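Local coordinates for uncharacterized protein (Staphylococcus aureus subsp. aureus Mu50, PDB 4QPV) that is of unknown function, a staphylococcal protein of the DUF1672 family whose unique fold is built from kinked-helix-beta-beta-beta repeats, at residues Met206-Ser209 with Lys210-Lys214; Glu186-Arg189 with Tyr190-Leu194; Ile195-Asp198 with Asp199-Arg203; Phe129-Arg132 with Ala133-Glu137. All blocks are in the same frame, centred on the assembly; numbering follows the deposited sequence. Where two conformers were deposited one is given.

Interaction 1 of 4, residues Met206-Ser209 with Lys210-Lys214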
loop_
_atom_site.group_PDB
_atom_site.type_symbol
_atom_site.label_atom_id
_atom_site.label_comp_id
_atom_site.label_asym_id
_atom_site.label_seq_id
_atom_site.Cartn_x
_atom_site.Cartn_y
_atom_site.Cartn_z
HETATM N N MSE A 206 -11.476 -12.706 -11.440
HETATM C CA MSE A 206 -11.425 -12.265 -10.038
HETATM C C MSE A 206 -12.672 -12.739 -9.288
HETATM O O MSE A 206 -12.554 -13.196 -8.148
HETATM C CB MSE A 206 -11.304 -10.732 -9.945
HETATM C CG MSE A 206 -9.908 -10.214 -10.263
HETATM SE SE MSE A 206 -8.521 -10.803 -9.025
HETATM C CE MSE A 206 -8.952 -9.631 -7.560
ATOM N N ARG A 207 -13.863 -12.628 -9.927
ATOM C CA ARG A 207 -15.140 -13.099 -9.376
ATOM C C ARG A 207 -15.087 -14.609 -9.142
ATOM O O ARG A 207 -15.401 -15.058 -8.042
ATOM C CB ARG A 207 -16.331 -12.743 -10.294
ATOM C CG ARG A 207 -16.820 -11.313 -10.124
ATOM C CD ARG A 207 -17.917 -10.969 -11.116
ATOM N NE ARG A 207 -17.821 -9.568 -11.533
ATOM C CZ ARG A 207 -17.477 -9.165 -12.752
ATOM N NH1 ARG A 207 -17.224 -10.050 -13.706
ATOM N NH2 ARG A 207 -17.408 -7.871 -13.035
ATOM N N ASN A 208 -14.635 -15.378 -10.158
ATOM C CA ASN A 208 -14.506 -16.835 -10.092
ATOM C C ASN A 208 -13.493 -17.253 -9.015
ATOM O O ASN A 208 -13.765 -18.203 -8.290
ATOM C CB ASN A 208 -14.108 -17.421 -11.470
ATOM C CG ASN A 208 -13.946 -18.928 -11.471
ATOM O OD1 ASN A 208 -14.894 -19.686 -11.226
ATOM N ND2 ASN A 208 -12.730 -19.393 -11.740
ATOM N N SER A 209 -12.360 -16.520 -8.875
ATOM C CA SER A 209 -11.342 -16.832 -7.860
ATOM C C SER A 209 -11.944 -16.798 -6.441
ATOM O O SER A 209 -11.696 -17.710 -5.645
ATOM C CB SER A 209 -10.160 -15.867 -7.954
ATOM O OG SER A 209 -10.513 -14.558 -7.532
ATOM N N LYS A 210 -12.772 -15.784 -6.161
ATOM C CA LYS A 210 -13.430 -15.606 -4.869
ATOM C C LYS A 210 -14.397 -16.737 -4.563
ATOM O O LYS A 210 -14.499 -17.145 -3.405
ATOM C CB LYS A 210 -14.167 -14.262 -4.809
ATOM C CG LYS A 210 -13.208 -13.105 -4.556
ATOM C CD LYS A 210 -13.912 -11.763 -4.427
ATOM C CE LYS A 210 -12.924 -10.645 -4.166
ATOM N NZ LYS A 210 -11.939 -10.501 -5.272
ATOM N N LYS A 211 -15.110 -17.232 -5.594
ATOM C CA LYS A 211 -16.058 -18.332 -5.452
ATOM C C LYS A 211 -15.290 -19.616 -5.128
ATOM O O LYS A 211 -15.637 -20.295 -4.170
ATOM C CB LYS A 211 -16.910 -18.485 -6.723
ATOM C CG LYS A 211 -18.244 -19.174 -6.481
ATOM C CD LYS A 211 -19.131 -19.148 -7.718
ATOM C CE LYS A 211 -20.470 -19.802 -7.469
ATOM N NZ LYS A 211 -21.343 -19.751 -8.672
ATOM N N GLN A 212 -14.206 -19.894 -5.873
ATOM C CA GLN A 212 -13.381 -21.098 -5.703
ATOM C C GLN A 212 -12.642 -21.125 -4.343
ATOM O O GLN A 212 -12.548 -22.189 -3.721
ATOM C CB GLN A 212 -12.373 -21.237 -6.863
ATOM C CG GLN A 212 -12.995 -21.409 -8.265
ATOM C CD GLN A 212 -14.190 -22.344 -8.340
ATOM O OE1 GLN A 212 -14.116 -23.531 -7.995
ATOM N NE2 GLN A 212 -15.324 -21.819 -8.807
ATOM N N LEU A 213 -12.178 -19.959 -3.875
ATOM C CA LEU A 213 -11.445 -19.793 -2.611
ATOM C C LEU A 213 -12.376 -19.478 -1.434
ATOM O O LEU A 213 -11.900 -19.294 -0.306
ATOM C CB LEU A 213 -10.363 -18.701 -2.740
ATOM C CG LEU A 213 -9.128 -19.097 -3.557
ATOM C CD1 LEU A 213 -8.407 -17.870 -4.084
ATOM C CD2 LEU A 213 -8.183 -19.985 -2.753
ATOM N N LYS A 214 -13.696 -19.410 -1.707
ATOM C CA LYS A 214 -14.776 -19.193 -0.748
ATOM C C LYS A 214 -14.547 -17.913 0.087
ATOM O O LYS A 214 -14.566 -17.941 1.321
ATOM C CB LYS A 214 -14.974 -20.444 0.138
ATOM C CG LYS A 214 -15.688 -21.590 -0.598
ATOM C CD LYS A 214 -14.953 -22.907 -0.471
ATOM C CE LYS A 214 -15.524 -24.000 -1.354
ATOM N NZ LYS A 214 -16.874 -24.451 -0.914
#
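The C-terminal turns of helix 199-212 and the Schellman motif that ends it bring Met-206 to Ser-209 against Lys-210 to Leu-213. Met-206 O is gripped twice: Lys-210 N donates to it at 3.3 Å and Ser-209 OG at 2.5 Å, both from the same face of the carbonyl plane. The serine hydroxyl reaches back one turn because chi1 of 70° sets OG between its own N and carbonyl carbon. Gln-212 N follows the regular helical pattern with a 3.0 Å bond to Asn-208 O, and one side of the turn repeats the pairing with side chains. There Gln-212 NE2 lies 3.3 Å from Asn-208 OD1, a weak bond at 133°, the two amide planes being 31° apart. On another side Lys-210 bends at its last torsion, bringing NZ within 3.9 Å of the selenomethionine methyl CE of Met-206, while the charge itself is paired with Glu-130 of helix 116-133. Leu-213 N still donates to Ser-209 O at 2.9 Å. Lys-214 then takes positive phi, and its N bonds back to Lys-211 O at 3.3 Å, one of the two bonds into the last turn that mark a Schellman motif.

Interaction 2 of 4, residues Glu186-Arg189 with Tyr190-Leu194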
loop_
_atom_site.group_PDB
_atom_site.type_symbol
_atom_site.label_atom_id
_atom_site.label_comp_id
_atom_site.label_asym_id
_atom_site.label_seq_id
_atom_site.Cartn_x
_atom_site.Cartn_y
_atom_site.Cartn_z
ATOM N N GLU A 186 -1.544 -20.869 -4.163
ATOM C CA GLU A 186 -2.880 -20.356 -4.461
ATOM C C GLU A 186 -2.783 -19.172 -5.432
ATOM O O GLU A 186 -3.585 -19.103 -6.368
ATOM C CB GLU A 186 -3.623 -19.962 -3.179
ATOM C CG GLU A 186 -4.196 -21.163 -2.445
ATOM C CD GLU A 186 -4.631 -20.963 -1.004
ATOM O OE1 GLU A 186 -4.161 -20.006 -0.347
ATOM O OE2 GLU A 186 -5.405 -21.814 -0.513
ATOM N N TYR A 187 -1.757 -18.298 -5.264
ATOM C CA TYR A 187 -1.515 -17.180 -6.177
ATOM C C TYR A 187 -1.228 -17.708 -7.590
ATOM O O TYR A 187 -1.813 -17.224 -8.561
ATOM C CB TYR A 187 -0.348 -16.286 -5.694
ATOM C CG TYR A 187 -0.001 -15.198 -6.692
ATOM C CD1 TYR A 187 -0.685 -13.982 -6.694
ATOM C CD2 TYR A 187 0.966 -15.405 -7.676
ATOM C CE1 TYR A 187 -0.408 -12.995 -7.637
ATOM C CE2 TYR A 187 1.240 -14.433 -8.636
ATOM C CZ TYR A 187 0.562 -13.220 -8.599
ATOM O OH TYR A 187 0.826 -12.241 -9.523
ATOM N N LYS A 188 -0.315 -18.688 -7.700
ATOM C CA LYS A 188 0.066 -19.278 -8.985
ATOM C C LYS A 188 -1.127 -19.922 -9.695
ATOM O O LYS A 188 -1.297 -19.728 -10.893
ATOM C CB LYS A 188 1.198 -20.313 -8.802
ATOM C CG LYS A 188 2.535 -19.710 -8.371
ATOM C CD LYS A 188 3.313 -19.117 -9.536
ATOM C CE LYS A 188 4.682 -18.641 -9.127
ATOM N NZ LYS A 188 5.211 -17.628 -10.075
ATOM N N ARG A 189 -1.973 -20.632 -8.950
ATOM C CA ARG A 189 -3.128 -21.338 -9.499
ATOM C C ARG A 189 -4.299 -20.409 -9.875
ATOM O O ARG A 189 -4.900 -20.597 -10.931
ATOM C CB ARG A 189 -3.609 -22.397 -8.491
ATOM C CG ARG A 189 -4.796 -23.233 -8.959
ATOM C CD ARG A 189 -5.223 -24.227 -7.907
ATOM N NE ARG A 189 -6.448 -24.924 -8.299
ATOM C CZ ARG A 189 -7.106 -25.774 -7.519
ATOM N NH1 ARG A 189 -6.670 -26.034 -6.292
ATOM N NH2 ARG A 189 -8.214 -26.358 -7.953
ATOM N N TYR A 190 -4.645 -19.447 -9.014
ATOM C CA TYR A 190 -5.840 -18.641 -9.243
ATOM C C TYR A 190 -5.620 -17.219 -9.764
ATOM O O TYR A 190 -6.533 -16.675 -10.398
ATOM C CB TYR A 190 -6.642 -18.549 -7.938
ATOM C CG TYR A 190 -7.189 -19.874 -7.446
ATOM C CD1 TYR A 190 -8.332 -20.433 -8.014
ATOM C CD2 TYR A 190 -6.597 -20.542 -6.380
ATOM C CE1 TYR A 190 -8.838 -21.652 -7.566
ATOM C CE2 TYR A 190 -7.104 -21.757 -5.914
ATOM C CZ TYR A 190 -8.228 -22.305 -6.508
ATOM O OH TYR A 190 -8.738 -23.495 -6.042
ATOM N N PHE A 191 -4.462 -16.590 -9.480
ATOM C CA PHE A 191 -4.332 -15.179 -9.839
ATOM C C PHE A 191 -3.283 -14.852 -10.915
ATOM O O PHE A 191 -3.574 -14.034 -11.783
ATOM C CB PHE A 191 -4.067 -14.364 -8.573
ATOM C CG PHE A 191 -5.198 -14.471 -7.575
ATOM C CD1 PHE A 191 -6.347 -13.692 -7.710
ATOM C CD2 PHE A 191 -5.109 -15.332 -6.486
ATOM C CE1 PHE A 191 -7.395 -13.789 -6.783
ATOM C CE2 PHE A 191 -6.155 -15.423 -5.557
ATOM C CZ PHE A 191 -7.295 -14.654 -5.715
ATOM N N GLN A 192 -2.088 -15.453 -10.877
ATOM C CA GLN A 192 -1.081 -15.157 -11.908
ATOM C C GLN A 192 -1.643 -15.348 -13.351
ATOM O O GLN A 192 -1.396 -14.454 -14.176
ATOM C CB GLN A 192 0.195 -15.991 -11.721
ATOM C CG GLN A 192 1.370 -15.427 -12.516
ATOM C CD GLN A 192 2.707 -15.987 -12.112
ATOM O OE1 GLN A 192 3.012 -16.149 -10.925
ATOM N NE2 GLN A 192 3.581 -16.196 -13.092
ATOM N N PRO A 193 -2.446 -16.416 -13.679
ATOM C CA PRO A 193 -2.958 -16.540 -15.059
ATOM C C PRO A 193 -3.879 -15.394 -15.506
ATOM O O PRO A 193 -4.134 -15.278 -16.702
ATOM C CB PRO A 193 -3.734 -17.867 -15.041
ATOM C CG PRO A 193 -3.182 -18.626 -13.896
ATOM C CD PRO A 193 -2.856 -17.584 -12.868
ATOM N N LEU A 194 -4.366 -14.551 -14.575
ATOM C CA LEU A 194 -5.276 -13.460 -14.921
ATOM C C LEU A 194 -4.570 -12.195 -15.420
ATOM O O LEU A 194 -5.231 -11.366 -16.051
ATOM C CB LEU A 194 -6.167 -13.078 -13.716
ATOM C CG LEU A 194 -7.046 -14.160 -13.097
ATOM C CD1 LEU A 194 -7.836 -13.602 -11.920
ATOM C CD2 LEU A 194 -7.979 -14.795 -14.130
#
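One face of the Tyr-190 ring carries the aliphatic part of Arg-189: CD stands 4.1 Å from the ring centroid, 29° off the normal, a CH-pi contact. The edge of the same ring meets the carbonyl oxygen Glu-186 O. Further out the roles reverse, and Tyr-190 OH sits over the centre of the Arg-189 guanidinium, 3.2 Å from Arg-189 CZ. Guanidinium and ring planes are 23° apart, and the two side chains run side by side in the same direction; Arg-189 is extended from CG to NE with CG anti to its N (chi1 -179°), which carries it along the phenol. A second ring, that of Tyr-187, has Gln-192 N over one face toward the rim, with Gln-192 CB 3.6 Å from Tyr-187 CE2; its hydroxyl bonds to Phe-63 O. The Phe-191 ring receives Tyr-187 CA at its edge.

Here helix 184-190 comes to its end. Tyr-187 O accepts from Phe-191 N and from Gln-192 N, each at 2.9 Å and from opposite faces of the carbonyl plane. Lys-188 and Gln-192 lie alongside one another, and Lys-188 NZ donates to Gln-192 OE1 at 2.8 Å, in the amide plane on a lone pair. The ammonium also bonds to Asn-62 O.

The chemistry thus divides in two. Arg-189 meets Tyr-190 through a CH-pi contact and the phenol oxygen lying over the guanidinium, whereas Lys-188 gives Gln-192 a directional bond that would orient its amide and, with Asn-62, ties helix 184-190 to the end of helix 48-63 in the same chain.

Interaction 3 of 4, residues Ile195-Asp198 with Asp199-Arg203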
loop_
_atom_site.group_PDB
_atom_site.type_symbol
_atom_site.label_atom_id
_atom_site.label_comp_id
_atom_site.label_asym_id
_atom_site.label_seq_id
_atom_site.Cartn_x
_atom_site.Cartn_y
_atom_site.Cartn_z
ATOM N N ILE A 195 -3.268 -12.026 -15.125
ATOM C CA ILE A 195 -2.512 -10.796 -15.450
ATOM C C ILE A 195 -2.666 -10.354 -16.933
ATOM O O ILE A 195 -3.014 -9.204 -17.193
ATOM C CB ILE A 195 -1.003 -10.915 -15.075
ATOM C CG1 ILE A 195 -0.805 -11.205 -13.554
ATOM C CG2 ILE A 195 -0.226 -9.658 -15.509
ATOM C CD1 ILE A 195 0.678 -11.686 -13.135
ATOM N N LYS A 196 -2.401 -11.259 -17.880
ATOM C CA LYS A 196 -2.398 -10.948 -19.310
ATOM C C LYS A 196 -3.792 -10.894 -19.950
ATOM O O LYS A 196 -3.886 -10.550 -21.127
ATOM C CB LYS A 196 -1.509 -11.948 -20.069
ATOM C CG LYS A 196 -0.008 -11.711 -19.852
ATOM C CD LYS A 196 0.825 -12.796 -20.527
ATOM C CE LYS A 196 2.303 -12.661 -20.252
ATOM N NZ LYS A 196 3.078 -13.777 -20.859
ATOM N N GLU A 197 -4.865 -11.184 -19.192
ATOM C CA GLU A 197 -6.233 -11.162 -19.715
ATOM C C GLU A 197 -6.703 -9.746 -19.971
ATOM O O GLU A 197 -6.157 -8.808 -19.390
ATOM C CB GLU A 197 -7.210 -11.840 -18.731
ATOM C CG GLU A 197 -7.030 -13.345 -18.609
ATOM C CD GLU A 197 -7.234 -14.118 -19.895
ATOM O OE1 GLU A 197 -8.242 -13.861 -20.594
ATOM O OE2 GLU A 197 -6.363 -14.955 -20.221
ATOM N N ASP A 198 -7.748 -9.590 -20.807
ATOM C CA ASP A 198 -8.363 -8.282 -21.043
ATOM C C ASP A 198 -9.145 -7.916 -19.779
ATOM O O ASP A 198 -9.376 -8.795 -18.949
ATOM C CB ASP A 198 -9.245 -8.272 -22.312
ATOM C CG ASP A 198 -10.343 -9.317 -22.358
ATOM O OD1 ASP A 198 -11.278 -9.233 -21.540
ATOM O OD2 ASP A 198 -10.302 -10.179 -23.256
ATOM N N ASP A 199 -9.542 -6.646 -19.621
ATOM C CA ASP A 199 -10.219 -6.185 -18.408
ATOM C C ASP A 199 -11.503 -6.939 -18.079
ATOM O O ASP A 199 -11.705 -7.266 -16.904
ATOM C CB ASP A 199 -10.500 -4.681 -18.454
ATOM C CG ASP A 199 -9.332 -3.828 -17.982
ATOM O OD1 ASP A 199 -8.407 -4.379 -17.333
ATOM O OD2 ASP A 199 -9.352 -2.615 -18.236
ATOM N N LYS A 200 -12.353 -7.229 -19.088
ATOM C CA LYS A 200 -13.604 -7.964 -18.866
ATOM C C LYS A 200 -13.298 -9.370 -18.348
ATOM O O LYS A 200 -13.868 -9.764 -17.324
ATOM C CB LYS A 200 -14.478 -7.999 -20.134
ATOM C CG LYS A 200 -15.314 -6.735 -20.273
ATOM C CD LYS A 200 -16.384 -6.835 -21.354
ATOM C CE LYS A 200 -17.226 -5.580 -21.397
ATOM N NZ LYS A 200 -18.132 -5.562 -22.572
ATOM N N SER A 201 -12.366 -10.091 -19.024
ATOM C CA SER A 201 -11.937 -11.439 -18.638
ATOM C C SER A 201 -11.261 -11.409 -17.262
ATOM O O SER A 201 -11.427 -12.344 -16.481
ATOM C CB SER A 201 -10.993 -12.024 -19.685
ATOM O OG SER A 201 -10.450 -13.269 -19.277
ATOM N N PHE A 202 -10.504 -10.329 -16.967
ATOM C CA PHE A 202 -9.814 -10.174 -15.683
ATOM C C PHE A 202 -10.821 -10.088 -14.549
ATOM O O PHE A 202 -10.672 -10.782 -13.543
ATOM C CB PHE A 202 -8.903 -8.933 -15.673
ATOM C CG PHE A 202 -8.205 -8.715 -14.345
ATOM C CD1 PHE A 202 -7.011 -9.365 -14.054
ATOM C CD2 PHE A 202 -8.765 -7.890 -13.371
ATOM C CE1 PHE A 202 -6.375 -9.175 -12.823
ATOM C CE2 PHE A 202 -8.142 -7.719 -12.132
ATOM C CZ PHE A 202 -6.937 -8.343 -11.873
ATOM N N ARG A 203 -11.836 -9.227 -14.709
ATOM C CA ARG A 203 -12.871 -9.006 -13.705
ATOM C C ARG A 203 -13.688 -10.281 -13.477
ATOM O O ARG A 203 -13.957 -10.607 -12.321
ATOM C CB ARG A 203 -13.768 -7.814 -14.075
ATOM C CG ARG A 203 -13.047 -6.456 -13.923
ATOM C CD ARG A 203 -13.992 -5.261 -14.065
ATOM N NE ARG A 203 -14.640 -5.227 -15.381
ATOM C CZ ARG A 203 -14.206 -4.523 -16.424
ATOM N NH1 ARG A 203 -13.123 -3.757 -16.315
ATOM N NH2 ARG A 203 -14.857 -4.567 -17.578
#
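Asp-198 and Ser-201 carry most of this contact, with Glu-197 adding a second side-chain bond. Asp-198 OD1 accepts from Ser-201 N at 2.9 Å, and the N-H points at it almost straight, at 168°. The approach is on the syn side of the carboxylate but 33° out of its plane. What brings the oxygen there is a chi1 of 56°, which places CG between the backbone N and the carbonyl carbon and turns the carboxylate back over the first turn; OD1 also comes within 3.4 Å of Ser-201 CB.

This is an N-cap. Asp-198 is the residue immediately before helix 199-212, and its carboxylate takes up an N-H of the first turn that has no preceding helical carbonyl to bond. The negative charge would also be expected to interact favourably with the positive end of the helix dipole. The backbone joins in, since Phe-202 N donates to Asp-198 O at 2.7 Å, nearly along the C=O axis.

Ser-201 uses its side chain in the other direction. Its side chain has two conformers; in the one described, with OG anti to the backbone N, the hydroxyl donates to Glu-197 OE1 at 2.6 Å, meeting the carboxylate on the anti side and out of its plane, so this second bond may not be permanent. Glu-197 bends at chi2 to reach it, its CB coming to 3.6 Å from Ser-201 OG. On the inner side Arg-132 of helix 116-133 donates to Glu-197 O and Ile-195 O, pairs with Asp-199, and makes a cation-pi contact with Phe-202.

Interaction 4 of 4, residues Phe129-Arg132 with Ala133-Glu137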
loop_
_atom_site.group_PDB
_atom_site.type_symbol
_atom_site.label_atom_id
_atom_site.label_comp_id
_atom_site.label_asym_id
_atom_site.label_seq_id
_atom_site.Cartn_x
_atom_site.Cartn_y
_atom_site.Cartn_z
ATOM N N PHE A 129 -4.365 -6.365 -7.626
ATOM C CA PHE A 129 -5.359 -7.040 -8.470
ATOM C C PHE A 129 -6.753 -6.484 -8.164
ATOM O O PHE A 129 -7.551 -6.267 -9.080
ATOM C CB PHE A 129 -5.328 -8.560 -8.228
ATOM C CG PHE A 129 -4.213 -9.332 -8.895
ATOM C CD1 PHE A 129 -2.883 -9.120 -8.539
ATOM C CD2 PHE A 129 -4.499 -10.324 -9.828
ATOM C CE1 PHE A 129 -1.852 -9.865 -9.137
ATOM C CE2 PHE A 129 -3.474 -11.063 -10.431
ATOM C CZ PHE A 129 -2.159 -10.841 -10.067
ATOM N N GLU A 130 -7.014 -6.209 -6.867
ATOM C CA GLU A 130 -8.267 -5.615 -6.406
ATOM C C GLU A 130 -8.405 -4.207 -6.960
ATOM O O GLU A 130 -9.496 -3.830 -7.387
ATOM C CB GLU A 130 -8.380 -5.618 -4.872
ATOM C CG GLU A 130 -8.601 -7.001 -4.264
ATOM C CD GLU A 130 -9.873 -7.762 -4.615
ATOM O OE1 GLU A 130 -10.742 -7.216 -5.333
ATOM O OE2 GLU A 130 -10.018 -8.905 -4.124
ATOM N N TYR A 131 -7.275 -3.462 -7.034
ATOM C CA TYR A 131 -7.283 -2.131 -7.634
ATOM C C TYR A 131 -7.728 -2.223 -9.085
ATOM O O TYR A 131 -8.657 -1.518 -9.472
ATOM C CB TYR A 131 -5.913 -1.456 -7.536
ATOM C CG TYR A 131 -5.848 -0.190 -8.370
ATOM C CD1 TYR A 131 -6.553 0.955 -7.993
ATOM C CD2 TYR A 131 -5.159 -0.166 -9.583
ATOM C CE1 TYR A 131 -6.521 2.114 -8.772
ATOM C CE2 TYR A 131 -5.118 0.989 -10.366
ATOM C CZ TYR A 131 -5.794 2.126 -9.952
ATOM O OH TYR A 131 -5.737 3.260 -10.719
ATOM N N ARG A 132 -7.073 -3.082 -9.880
ATOM C CA ARG A 132 -7.438 -3.257 -11.288
ATOM C C ARG A 132 -8.911 -3.650 -11.442
ATOM O O ARG A 132 -9.611 -3.044 -12.255
ATOM C CB ARG A 132 -6.536 -4.299 -11.957
ATOM C CG ARG A 132 -6.889 -4.499 -13.422
ATOM C CD ARG A 132 -5.994 -5.521 -14.064
ATOM N NE ARG A 132 -6.400 -5.730 -15.449
ATOM C CZ ARG A 132 -5.871 -6.640 -16.260
ATOM N NH1 ARG A 132 -4.894 -7.434 -15.834
ATOM N NH2 ARG A 132 -6.321 -6.773 -17.500
ATOM N N ALA A 133 -9.400 -4.609 -10.629
ATOM C CA ALA A 133 -10.798 -5.079 -10.715
ATOM C C ALA A 133 -11.833 -3.964 -10.422
ATOM O O ALA A 133 -12.974 -4.076 -10.868
ATOM C CB ALA A 133 -11.022 -6.247 -9.770
ATOM N N HIS A 134 -11.431 -2.900 -9.699
ATOM C CA HIS A 134 -12.308 -1.765 -9.341
ATOM C C HIS A 134 -11.648 -0.427 -9.689
ATOM O O HIS A 134 -11.909 0.567 -9.014
ATOM C CB HIS A 134 -12.612 -1.792 -7.829
ATOM C CG HIS A 134 -13.255 -3.058 -7.370
ATOM N ND1 HIS A 134 -14.627 -3.222 -7.409
ATOM C CD2 HIS A 134 -12.689 -4.192 -6.893
ATOM C CE1 HIS A 134 -14.854 -4.448 -6.968
ATOM N NE2 HIS A 134 -13.716 -5.070 -6.643
ATOM N N LYS A 135 -10.818 -0.400 -10.760
ATOM C CA LYS A 135 -10.006 0.762 -11.149
ATOM C C LYS A 135 -10.811 2.052 -11.326
ATOM O O LYS A 135 -10.475 3.050 -10.694
ATOM C CB LYS A 135 -9.193 0.463 -12.428
ATOM C CG LYS A 135 -8.176 1.548 -12.754
ATOM C CD LYS A 135 -7.376 1.252 -14.027
ATOM C CE LYS A 135 -6.107 2.060 -14.093
ATOM N NZ LYS A 135 -6.355 3.517 -13.964
ATOM N N GLU A 136 -11.817 2.059 -12.206
ATOM C CA GLU A 136 -12.595 3.270 -12.477
ATOM C C GLU A 136 -13.182 3.873 -11.199
ATOM O O GLU A 136 -13.058 5.081 -11.006
ATOM C CB GLU A 136 -13.708 2.985 -13.499
ATOM C CG GLU A 136 -14.496 4.225 -13.908
ATOM C CD GLU A 136 -15.402 4.076 -15.118
ATOM O OE1 GLU A 136 -15.517 2.949 -15.652
ATOM O OE2 GLU A 136 -15.995 5.095 -15.536
ATOM N N GLU A 137 -13.843 3.041 -10.352
ATOM C CA GLU A 137 -14.455 3.438 -9.067
ATOM C C GLU A 137 -13.424 4.012 -8.108
ATOM O O GLU A 137 -13.670 5.022 -7.442
ATOM C CB GLU A 137 -15.039 2.189 -8.378
ATOM C CG GLU A 137 -16.487 1.863 -8.598
ATOM C CD GLU A 137 -16.879 0.629 -7.803
ATOM O OE1 GLU A 137 -15.994 -0.046 -7.213
ATOM O OE2 GLU A 137 -18.092 0.334 -7.784
HETATM O O HOH W 1 -13.301 -7.541 -5.807
#
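With CG anti to the backbone N in both residues (chi1 170° in Tyr-131, -171° in Lys-135), the tyrosine ring and the lysine chain cross obliquely. Lys-135 CA lies over one face of the ring and Lys-135 CG comes to 3.7 Å from Tyr-131 CZ. A bend at the last lysine torsion then brings NZ to 3.3 Å from Tyr-131 OH, a weak bond; both polar ends have a stronger partner in Asp-139.

Between the two residues the helix breaks. Helix 116-133 stops and 135-147 starts, so His-134 is both the first residue to leave the one and the N-cap of the other, at a kink between two consecutive helices. Ala-133 N keeps a regular bond to Phe-129 O at 2.9 Å. His-134 N makes only a weak bond to Glu-130 O and also donates to Tyr-131 O at 3.1 Å, from well above the carbonyl plane, and Lys-135 N likewise sits above the plane of Arg-132 O at 3.3 Å.

The Glu-130 carboxylate and the His-134 ring lie side by side, their planes 23° apart. A water bridges them, donating to Glu-130 OE1 at 2.6 Å and lying in the ring plane 2.6 Å from His-134 NE2. Glu-130 OE2 is paired with Lys-210.

How the interactions relate
Along the chain the order is interaction 4, then 2, 3 and 1. Interaction 4 sits at the junction of helices 116-133 and 135-147; interaction 2 closes helix 184-190, and interactions 3 and 1 lie near the start and end of helix 199-212, their centres about 15 Å apart. Centres of 3 and 4, and of 1 and 2, are about 11 Å apart, while 2 and 4 are furthest at about 17 Å. Phe-129 packs on residues of all three other contacts. The salt bridge Lys-210 NZ to Glu-130 OE2 (2.7 Å) joins 1 to 4. The C-terminal end of helix 184-190 and helix 199-212 thus pack against the end of helix 116-133 as one region.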